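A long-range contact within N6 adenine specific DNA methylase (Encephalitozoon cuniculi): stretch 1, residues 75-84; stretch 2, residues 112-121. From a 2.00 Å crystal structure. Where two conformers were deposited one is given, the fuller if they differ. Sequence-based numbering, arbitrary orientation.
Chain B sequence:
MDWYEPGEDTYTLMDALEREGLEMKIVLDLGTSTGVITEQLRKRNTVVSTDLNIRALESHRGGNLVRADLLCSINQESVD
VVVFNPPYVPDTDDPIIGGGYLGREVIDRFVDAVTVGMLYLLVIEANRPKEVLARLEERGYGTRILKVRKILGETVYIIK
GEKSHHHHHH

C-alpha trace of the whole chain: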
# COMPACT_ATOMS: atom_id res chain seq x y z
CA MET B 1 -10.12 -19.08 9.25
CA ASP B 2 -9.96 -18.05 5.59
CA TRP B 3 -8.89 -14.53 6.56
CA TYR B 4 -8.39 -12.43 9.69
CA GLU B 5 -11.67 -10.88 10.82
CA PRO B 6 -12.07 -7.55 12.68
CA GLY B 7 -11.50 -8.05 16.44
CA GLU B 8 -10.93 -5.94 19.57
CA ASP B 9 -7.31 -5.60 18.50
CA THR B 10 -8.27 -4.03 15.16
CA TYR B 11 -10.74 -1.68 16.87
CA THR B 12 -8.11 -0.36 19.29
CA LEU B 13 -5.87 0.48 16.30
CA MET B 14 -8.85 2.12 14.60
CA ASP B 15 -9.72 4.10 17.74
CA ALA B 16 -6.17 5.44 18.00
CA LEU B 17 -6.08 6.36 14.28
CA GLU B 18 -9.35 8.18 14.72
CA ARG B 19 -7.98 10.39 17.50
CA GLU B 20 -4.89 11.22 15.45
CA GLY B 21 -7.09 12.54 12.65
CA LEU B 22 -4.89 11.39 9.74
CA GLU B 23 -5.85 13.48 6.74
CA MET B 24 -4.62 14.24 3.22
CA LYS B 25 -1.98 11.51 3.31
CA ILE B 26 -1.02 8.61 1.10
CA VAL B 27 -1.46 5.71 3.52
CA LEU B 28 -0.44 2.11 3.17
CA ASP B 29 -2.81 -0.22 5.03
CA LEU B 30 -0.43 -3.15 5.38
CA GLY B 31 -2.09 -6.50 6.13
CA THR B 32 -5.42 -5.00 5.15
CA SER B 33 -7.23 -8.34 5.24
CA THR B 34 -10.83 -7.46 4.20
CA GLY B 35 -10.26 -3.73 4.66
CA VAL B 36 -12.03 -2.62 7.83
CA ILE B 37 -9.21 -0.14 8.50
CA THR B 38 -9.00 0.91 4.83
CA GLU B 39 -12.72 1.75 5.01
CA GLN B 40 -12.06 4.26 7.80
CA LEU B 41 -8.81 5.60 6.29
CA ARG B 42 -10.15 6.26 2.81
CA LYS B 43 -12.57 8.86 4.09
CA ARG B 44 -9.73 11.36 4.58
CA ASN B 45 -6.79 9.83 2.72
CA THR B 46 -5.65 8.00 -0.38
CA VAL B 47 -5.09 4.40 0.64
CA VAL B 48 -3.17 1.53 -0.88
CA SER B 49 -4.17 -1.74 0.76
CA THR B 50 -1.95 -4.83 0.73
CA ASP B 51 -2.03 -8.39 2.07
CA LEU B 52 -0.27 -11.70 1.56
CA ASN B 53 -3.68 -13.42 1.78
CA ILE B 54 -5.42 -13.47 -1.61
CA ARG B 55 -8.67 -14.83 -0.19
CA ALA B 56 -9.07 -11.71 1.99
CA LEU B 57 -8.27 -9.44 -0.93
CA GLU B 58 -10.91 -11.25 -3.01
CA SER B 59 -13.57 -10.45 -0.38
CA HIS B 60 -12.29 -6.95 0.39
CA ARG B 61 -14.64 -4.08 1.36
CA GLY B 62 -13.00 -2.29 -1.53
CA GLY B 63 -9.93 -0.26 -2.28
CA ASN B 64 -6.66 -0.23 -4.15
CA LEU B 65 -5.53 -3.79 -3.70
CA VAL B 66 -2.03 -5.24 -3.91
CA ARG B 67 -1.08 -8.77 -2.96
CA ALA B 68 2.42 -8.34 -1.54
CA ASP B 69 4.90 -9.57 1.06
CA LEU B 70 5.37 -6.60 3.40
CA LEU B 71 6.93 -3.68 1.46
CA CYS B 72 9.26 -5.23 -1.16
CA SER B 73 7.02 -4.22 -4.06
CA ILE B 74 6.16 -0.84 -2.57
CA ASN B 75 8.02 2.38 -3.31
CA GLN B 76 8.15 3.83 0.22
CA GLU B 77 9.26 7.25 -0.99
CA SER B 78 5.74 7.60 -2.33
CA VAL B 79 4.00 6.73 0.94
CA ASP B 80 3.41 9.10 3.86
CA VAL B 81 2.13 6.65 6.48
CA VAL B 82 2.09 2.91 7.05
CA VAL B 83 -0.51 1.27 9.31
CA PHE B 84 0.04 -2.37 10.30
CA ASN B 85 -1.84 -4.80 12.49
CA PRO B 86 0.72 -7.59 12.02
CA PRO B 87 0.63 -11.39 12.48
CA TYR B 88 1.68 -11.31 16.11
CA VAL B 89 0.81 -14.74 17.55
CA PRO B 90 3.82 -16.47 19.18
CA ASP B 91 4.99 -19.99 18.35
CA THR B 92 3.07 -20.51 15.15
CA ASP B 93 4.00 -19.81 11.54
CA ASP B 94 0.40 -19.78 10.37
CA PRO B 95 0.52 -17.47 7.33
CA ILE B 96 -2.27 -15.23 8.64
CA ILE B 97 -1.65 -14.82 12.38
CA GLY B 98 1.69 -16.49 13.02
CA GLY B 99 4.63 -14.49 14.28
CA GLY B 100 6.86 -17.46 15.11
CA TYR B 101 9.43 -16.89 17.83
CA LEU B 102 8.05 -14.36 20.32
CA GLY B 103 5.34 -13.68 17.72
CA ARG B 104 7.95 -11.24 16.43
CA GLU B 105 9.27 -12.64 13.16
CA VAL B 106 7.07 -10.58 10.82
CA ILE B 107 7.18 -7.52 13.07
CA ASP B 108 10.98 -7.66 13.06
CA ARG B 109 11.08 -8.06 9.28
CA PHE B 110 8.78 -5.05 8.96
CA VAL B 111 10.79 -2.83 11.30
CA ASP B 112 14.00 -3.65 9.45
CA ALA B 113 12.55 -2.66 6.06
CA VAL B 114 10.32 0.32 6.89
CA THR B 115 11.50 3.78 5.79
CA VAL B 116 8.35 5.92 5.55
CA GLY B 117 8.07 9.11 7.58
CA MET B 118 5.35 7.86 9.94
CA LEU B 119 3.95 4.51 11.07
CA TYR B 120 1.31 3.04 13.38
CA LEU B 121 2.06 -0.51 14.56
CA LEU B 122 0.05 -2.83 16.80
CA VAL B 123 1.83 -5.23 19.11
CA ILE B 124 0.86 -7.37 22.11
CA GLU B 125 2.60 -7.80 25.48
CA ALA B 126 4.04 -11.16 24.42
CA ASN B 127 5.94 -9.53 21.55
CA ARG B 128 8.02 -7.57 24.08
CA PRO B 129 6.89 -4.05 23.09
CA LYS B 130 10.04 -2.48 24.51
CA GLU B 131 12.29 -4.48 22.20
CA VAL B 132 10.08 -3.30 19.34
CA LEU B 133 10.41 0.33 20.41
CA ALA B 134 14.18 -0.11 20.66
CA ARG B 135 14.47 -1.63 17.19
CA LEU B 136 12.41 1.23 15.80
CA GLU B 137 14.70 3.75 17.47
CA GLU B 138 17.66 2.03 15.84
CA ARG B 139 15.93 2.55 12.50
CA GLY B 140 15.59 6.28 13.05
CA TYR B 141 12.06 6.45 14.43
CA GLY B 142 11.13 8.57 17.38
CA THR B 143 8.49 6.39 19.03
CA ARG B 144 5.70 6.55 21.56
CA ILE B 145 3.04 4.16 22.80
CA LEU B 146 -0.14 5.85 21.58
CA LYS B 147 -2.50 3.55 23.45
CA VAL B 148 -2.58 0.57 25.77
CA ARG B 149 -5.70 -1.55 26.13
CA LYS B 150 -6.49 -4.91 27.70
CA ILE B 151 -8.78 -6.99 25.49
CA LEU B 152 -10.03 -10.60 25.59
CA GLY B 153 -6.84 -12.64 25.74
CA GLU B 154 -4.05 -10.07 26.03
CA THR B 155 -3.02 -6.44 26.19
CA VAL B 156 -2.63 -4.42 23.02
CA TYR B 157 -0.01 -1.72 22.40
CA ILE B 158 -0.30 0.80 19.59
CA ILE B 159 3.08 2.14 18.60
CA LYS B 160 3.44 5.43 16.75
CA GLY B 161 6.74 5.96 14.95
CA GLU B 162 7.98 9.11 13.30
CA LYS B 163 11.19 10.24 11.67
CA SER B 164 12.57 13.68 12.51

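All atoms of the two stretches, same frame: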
# COMPACT_ATOMS: atom_id res chain seq x y z
N ASN B 75 7.11 1.24 -3.36
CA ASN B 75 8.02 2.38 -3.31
C ASN B 75 7.68 3.25 -2.10
O ASN B 75 6.72 4.01 -2.14
CB ASN B 75 7.89 3.19 -4.60
CG ASN B 75 8.84 4.37 -4.65
OD1 ASN B 75 9.75 4.50 -3.83
ND2 ASN B 75 8.63 5.23 -5.63
N GLN B 76 8.46 3.13 -1.03
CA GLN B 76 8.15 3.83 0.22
C GLN B 76 8.34 5.34 0.18
O GLN B 76 7.79 6.07 1.01
CB GLN B 76 8.95 3.22 1.37
CG GLN B 76 8.55 1.80 1.66
CD GLN B 76 9.19 1.27 2.91
OE1 GLN B 76 8.90 1.74 4.01
NE2 GLN B 76 10.05 0.28 2.76
N GLU B 77 9.12 5.81 -0.78
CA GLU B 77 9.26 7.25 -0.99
C GLU B 77 7.92 7.87 -1.36
O GLU B 77 7.71 9.07 -1.18
CB GLU B 77 10.28 7.54 -2.10
CG GLU B 77 11.71 7.16 -1.74
CD GLU B 77 12.72 7.63 -2.79
OE1 GLU B 77 13.31 6.76 -3.48
OE2 GLU B 77 12.91 8.85 -2.95
N SER B 78 7.01 7.07 -1.88
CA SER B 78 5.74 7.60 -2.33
C SER B 78 4.66 7.53 -1.26
O SER B 78 3.56 8.04 -1.45
CB SER B 78 5.30 6.89 -3.60
OG SER B 78 6.20 7.19 -4.65
N VAL B 79 4.98 6.92 -0.13
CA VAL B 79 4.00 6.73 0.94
C VAL B 79 4.29 7.62 2.13
O VAL B 79 5.44 7.70 2.59
CB VAL B 79 3.97 5.25 1.39
CG1 VAL B 79 3.04 5.05 2.61
CG2 VAL B 79 3.57 4.37 0.22
N ASP B 80 3.27 8.30 2.64
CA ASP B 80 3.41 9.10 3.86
C ASP B 80 3.36 8.29 5.16
O ASP B 80 4.15 8.50 6.07
CB ASP B 80 2.32 10.16 3.94
CG ASP B 80 2.38 11.15 2.80
OD1 ASP B 80 3.44 11.79 2.59
OD2 ASP B 80 1.33 11.30 2.13
N VAL B 81 2.38 7.39 5.25
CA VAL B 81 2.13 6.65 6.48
C VAL B 81 1.88 5.18 6.19
O VAL B 81 1.21 4.83 5.20
CB VAL B 81 0.86 7.18 7.20
CG1 VAL B 81 0.49 6.33 8.43
CG2 VAL B 81 1.03 8.64 7.57
N VAL B 82 2.39 4.32 7.07
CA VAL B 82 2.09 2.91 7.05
C VAL B 82 1.34 2.51 8.33
O VAL B 82 1.76 2.87 9.43
CB VAL B 82 3.39 2.07 6.94
CG1 VAL B 82 3.09 0.59 7.13
CG2 VAL B 82 4.09 2.32 5.59
N VAL B 83 0.24 1.79 8.18
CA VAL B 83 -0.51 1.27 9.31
C VAL B 83 -0.48 -0.25 9.22
O VAL B 83 -0.73 -0.82 8.15
CB VAL B 83 -1.99 1.71 9.25
CG1 VAL B 83 -2.76 1.12 10.43
CG2 VAL B 83 -2.09 3.24 9.22
N PHE B 84 -0.19 -0.92 10.33
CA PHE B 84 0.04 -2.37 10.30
C PHE B 84 -0.44 -3.06 11.57
O PHE B 84 0.16 -2.90 12.62
CB PHE B 84 1.53 -2.64 10.11
CG PHE B 84 1.87 -4.06 9.76
CD1 PHE B 84 0.91 -4.92 9.26
CD2 PHE B 84 3.17 -4.53 9.90
CE1 PHE B 84 1.23 -6.22 8.92
CE2 PHE B 84 3.51 -5.83 9.56
CZ PHE B 84 2.54 -6.68 9.07
N ASP B 112 12.74 -3.75 10.17
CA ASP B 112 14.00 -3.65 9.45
C ASP B 112 13.91 -3.22 7.99
O ASP B 112 14.93 -2.94 7.36
CB ASP B 112 14.84 -4.91 9.61
CG ASP B 112 15.89 -4.74 10.68
OD1 ASP B 112 15.55 -4.92 11.88
OD2 ASP B 112 17.04 -4.39 10.34
N ALA B 113 12.70 -3.12 7.44
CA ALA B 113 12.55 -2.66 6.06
C ALA B 113 11.84 -1.31 5.92
O ALA B 113 11.87 -0.71 4.85
CB ALA B 113 11.81 -3.72 5.24
N VAL B 114 11.21 -0.84 7.00
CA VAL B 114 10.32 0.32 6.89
C VAL B 114 11.13 1.62 6.85
O VAL B 114 12.08 1.79 7.61
CB VAL B 114 9.25 0.36 8.03
CG1 VAL B 114 9.90 0.57 9.39
CG2 VAL B 114 8.22 1.45 7.76
N THR B 115 10.77 2.52 5.94
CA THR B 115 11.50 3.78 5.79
C THR B 115 10.60 4.99 5.66
O THR B 115 11.09 6.10 5.50
CB THR B 115 12.48 3.76 4.58
OG1 THR B 115 11.73 3.69 3.36
CG2 THR B 115 13.43 2.58 4.65
N VAL B 116 9.28 4.80 5.71
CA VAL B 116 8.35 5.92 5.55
C VAL B 116 8.44 6.88 6.73
O VAL B 116 8.97 6.52 7.77
CB VAL B 116 6.89 5.46 5.42
CG1 VAL B 116 6.70 4.67 4.14
CG2 VAL B 116 6.49 4.65 6.65
N GLY B 117 7.93 8.09 6.57
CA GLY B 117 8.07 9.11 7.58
C GLY B 117 7.32 8.84 8.88
O GLY B 117 7.75 9.27 9.95
N MET B 118 6.20 8.12 8.78
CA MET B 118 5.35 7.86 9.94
C MET B 118 4.71 6.48 9.87
O MET B 118 4.32 6.02 8.80
CB MET B 118 4.25 8.91 10.02
CG MET B 118 3.58 9.00 11.38
SD MET B 118 2.28 10.25 11.35
CE MET B 118 3.24 11.68 10.87
N LEU B 119 4.58 5.83 11.02
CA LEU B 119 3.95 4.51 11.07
C LEU B 119 3.13 4.30 12.34
O LEU B 119 3.43 4.87 13.40
CB LEU B 119 5.00 3.40 10.93
CG LEU B 119 6.12 3.31 11.96
CD1 LEU B 119 5.69 2.50 13.18
CD2 LEU B 119 7.34 2.67 11.31
N TYR B 120 2.10 3.47 12.23
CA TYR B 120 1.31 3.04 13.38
C TYR B 120 1.35 1.51 13.40
O TYR B 120 0.95 0.87 12.43
CB TYR B 120 -0.12 3.54 13.26
CG TYR B 120 -0.24 5.05 13.28
CD1 TYR B 120 -0.34 5.74 14.48
CD2 TYR B 120 -0.22 5.79 12.10
CE1 TYR B 120 -0.44 7.14 14.50
CE2 TYR B 120 -0.31 7.18 12.11
CZ TYR B 120 -0.43 7.84 13.32
OH TYR B 120 -0.52 9.22 13.33
N LEU B 121 1.87 0.94 14.48
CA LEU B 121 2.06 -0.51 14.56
C LEU B 121 1.38 -1.07 15.80
O LEU B 121 1.49 -0.49 16.87
CB LEU B 121 3.55 -0.84 14.60
CG LEU B 121 3.95 -2.31 14.78
CD1 LEU B 121 3.55 -3.14 13.55
CD2 LEU B 121 5.46 -2.40 15.02
O HOH W 1 7.41 9.02 3.94

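Parallel β-strands distant in sequence commonly join through a regular backbone ladder flanked by apolar side chains, and the contact between residues 75-84 and 112-121 of this methylase is a compact example. Its apolar centre lies on both faces of the sheet. On the side of V82 and F84, V82 CG2 lies 3.5 Å from CG2 of V116, a residue just before the second strand, and V116 CG1 reaches V79 CB at 3.9 Å. Farther along this face, F84 CD2 packs 3.9 Å from L121 CD1. On the other, V81 and V83 share the ring of Y120: V81 CG1 approaches the ring edge, 3.8 Å from Y120 CD2, and V83 CG2 lies 4.3 Å from the same Y120 atom.

Between these layers run strands 81-84 and 118-121, parallel to within 7° and 4.7 Å apart at closest approach. The register pairs V81 with M118, V82 with L119, V83 with Y120 and F84 with L121. As is typical of parallel pairing, alternate residues carry the bonds: V82 N donates to M118 O (3.1 Å), Y120 N to V82 O (2.9 Å), and F84 N to Y120 O (3.0 Å). The carbonyls also receive CA-H...O contacts, as between V81 CA and M118 O at 3.3 Å.

Toward the start of the strands the ladder loosens. M118 N makes only a weak hydrogen bond to D80 O, at 3.4 Å, and beyond it a water takes over, donating to V79 O (2.7 Å) and accepting from G117 N (2.8 Å).

At the polar edge, the side-chain amide of Q76 bonds directly to backbone groups of the second stretch. It offers both an acceptor and a donor: OE1 of Q76 accepts from T115 N at 2.8 Å, and NE2 of Q76 donates to A113 O at 2.9 Å, tying the 3-10 segment to the backbone ahead of the second strand.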